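Local coordinates for protein laminin subunit ALPHA-1 (Mus musculus, PDB 2JD4) that forms the paired LG4-5 domains of a basement-membrane laminin chain, a metal-binding module that probably anchors laminin to the cell surface, at residues 57-62 with 147-152. The protein carries 4 engineered substitutions. Numbering follows the deposited sequence.
Sequences SGLIYY and GGLPSH
Leu-149 reaches between Leu-59 and Tyr-62 with both of its methyl branches. Leu-149 CD1 lies 3.9 Å from Leu-59 CD1. Leu-149 CD2 comes to 3.6 Å from Tyr-62 CD2, striking the ring obliquely; in each pair the side chains cross at about a right angle. Leu-59 and Tyr-62, three residues apart, would point to opposite sides of a regular strand; the bulge at Ile-60 and Tyr-61 between them puts both on the side of Leu-149, and a CG anti to the backbone N extends each side chain. The second methyl of Leu-59, CD2, rests against the backbone of segment 147-152, 4.0 Å from Gly-148 N.

A single hydrogen bond joins the backbones: Gly-147 N donates to Ile-60 O over 2.7 Å, nearly straight at the hydrogen (171°), although the donor stands 41° out of the carbonyl plane. It continues the antiparallel pairing of strands 58-64 and 143-146, neighbours in one sheet of the laminin G beta sandwich, just where the backbone runs out of strand 143-146 into the loop. Gly-147 has positive phi (78°). Leu-59 O and Gly-147 O, both acceptors, lie 3.3 Å apart and are not hydrogen-bonded; the latter accepts from Ser-164 OG. Gly-148 O is buried and has no partner in the model.

Farther out, Ile-60 and Tyr-61 both pair with Leu-74, forming that classic beta bulge. Ile-60 packs on Leu-49 and Ile-51 of the facing sheet, while Tyr-62 OH is hydrogen-bonded to Tyr-153 OH, tying the ring to the loop that carries Leu-149.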
loop_
_atom_site.group_PDB
_atom_site.type_symbol
_atom_site.label_atom_id
_atom_site.label_comp_id
_atom_site.label_asym_id
_atom_site.label_seq_id
_atom_site.Cartn_x
_atom_site.Cartn_y
_atom_site.Cartn_z
ATOM N N SER A 57 6.751 5.891 -1.870
ATOM C CA SER A 57 6.227 7.241 -2.082
ATOM C C SER A 57 4.973 7.579 -1.288
ATOM O O SER A 57 4.201 6.688 -0.905
ATOM C CB SER A 57 5.920 7.448 -3.566
ATOM O OG SER A 57 4.804 6.660 -3.955
ATOM N N GLY A 58 4.759 8.879 -1.072
ATOM C CA GLY A 58 3.589 9.342 -0.345
ATOM C C GLY A 58 3.729 10.723 0.281
ATOM O O GLY A 58 4.845 11.192 0.534
ATOM N N LEU A 59 2.594 11.378 0.528
ATOM C CA LEU A 59 2.583 12.707 1.145
ATOM C C LEU A 59 2.550 12.546 2.668
ATOM O O LEU A 59 1.705 11.830 3.196
ATOM C CB LEU A 59 1.362 13.506 0.656
ATOM C CG LEU A 59 1.217 14.951 1.156
ATOM C CD1 LEU A 59 0.442 15.788 0.143
ATOM C CD2 LEU A 59 0.516 14.962 2.511
ATOM N N ILE A 60 3.471 13.211 3.366
ATOM C CA ILE A 60 3.552 13.109 4.823
ATOM C C ILE A 60 2.807 14.249 5.531
ATOM O O ILE A 60 2.076 14.003 6.497
ATOM C CB ILE A 60 5.024 13.035 5.268
ATOM C CG1 ILE A 60 5.692 11.821 4.599
ATOM C CG2 ILE A 60 5.103 12.944 6.791
ATOM C CD1 ILE A 60 7.221 11.765 4.720
ATOM N N TYR A 61 2.995 15.492 5.076
ATOM C CA TYR A 61 2.238 16.624 5.627
ATOM C C TYR A 61 2.104 17.745 4.605
ATOM O O TYR A 61 2.935 17.877 3.697
ATOM C CB TYR A 61 2.839 17.155 6.946
ATOM C CG TYR A 61 4.031 18.085 6.854
ATOM C CD1 TYR A 61 3.909 19.373 6.329
ATOM C CD2 TYR A 61 5.273 17.696 7.351
ATOM C CE1 TYR A 61 4.994 20.246 6.308
ATOM C CE2 TYR A 61 6.364 18.562 7.331
ATOM C CZ TYR A 61 6.213 19.837 6.808
ATOM O OH TYR A 61 7.288 20.698 6.794
ATOM N N TYR A 62 1.053 18.544 4.764
ATOM C CA TYR A 62 0.767 19.649 3.860
ATOM C C TYR A 62 0.017 20.787 4.561
ATOM O O TYR A 62 -0.869 20.545 5.385
ATOM C CB TYR A 62 -0.070 19.115 2.693
ATOM C CG TYR A 62 -0.614 20.142 1.727
ATOM C CD1 TYR A 62 0.184 20.672 0.709
ATOM C CD2 TYR A 62 -1.943 20.553 1.802
ATOM C CE1 TYR A 62 -0.335 21.579 -0.207
ATOM C CE2 TYR A 62 -2.472 21.463 0.891
ATOM C CZ TYR A 62 -1.665 21.970 -0.109
ATOM O OH TYR A 62 -2.190 22.863 -1.012
ATOM N N GLY A 147 -0.296 12.802 6.852
ATOM C CA GLY A 147 -0.386 11.494 6.229
ATOM C C GLY A 147 -1.108 11.374 4.901
ATOM O O GLY A 147 -1.044 10.325 4.262
ATOM N N GLY A 148 -1.807 12.428 4.494
ATOM C CA GLY A 148 -2.539 12.397 3.241
ATOM C C GLY A 148 -3.473 13.591 3.142
ATOM O O GLY A 148 -3.403 14.500 3.965
ATOM N N LEU A 149 -4.354 13.584 2.148
ATOM C CA LEU A 149 -5.307 14.678 1.945
ATOM C C LEU A 149 -6.733 14.146 1.797
ATOM O O LEU A 149 -6.945 12.975 1.461
ATOM C CB LEU A 149 -4.945 15.468 0.674
ATOM C CG LEU A 149 -3.545 16.074 0.575
ATOM C CD1 LEU A 149 -3.289 16.525 -0.873
ATOM C CD2 LEU A 149 -3.415 17.236 1.543
ATOM N N PRO A 150 -7.736 15.005 2.050
ATOM C CA PRO A 150 -9.145 14.614 1.933
ATOM C C PRO A 150 -9.438 14.291 0.468
ATOM O O PRO A 150 -8.792 14.830 -0.433
ATOM C CB PRO A 150 -9.897 15.863 2.398
ATOM C CG PRO A 150 -8.896 16.587 3.265
ATOM C CD PRO A 150 -7.608 16.392 2.528
ATOM N N SER A 151 -10.407 13.416 0.237
ATOM C CA SER A 151 -10.784 13.015 -1.115
ATOM C C SER A 151 -11.275 14.187 -1.977
ATOM O O SER A 151 -11.052 14.222 -3.188
ATOM C CB SER A 151 -11.875 11.942 -1.042
ATOM O OG SER A 151 -12.195 11.457 -2.331
ATOM N N HIS A 152 -11.939 15.146 -1.351
ATOM C CA HIS A 152 -12.476 16.293 -2.073
ATOM C C HIS A 152 -11.455 17.384 -2.407
ATOM O O HIS A 152 -11.727 18.252 -3.234
ATOM C CB HIS A 152 -13.627 16.915 -1.273
ATOM C CG HIS A 152 -13.221 17.423 0.077
ATOM N ND1 HIS A 152 -12.356 18.482 0.245
ATOM C CD2 HIS A 152 -13.562 17.015 1.323
ATOM C CE1 HIS A 152 -12.182 18.705 1.536
ATOM N NE2 HIS A 152 -12.902 17.830 2.212
#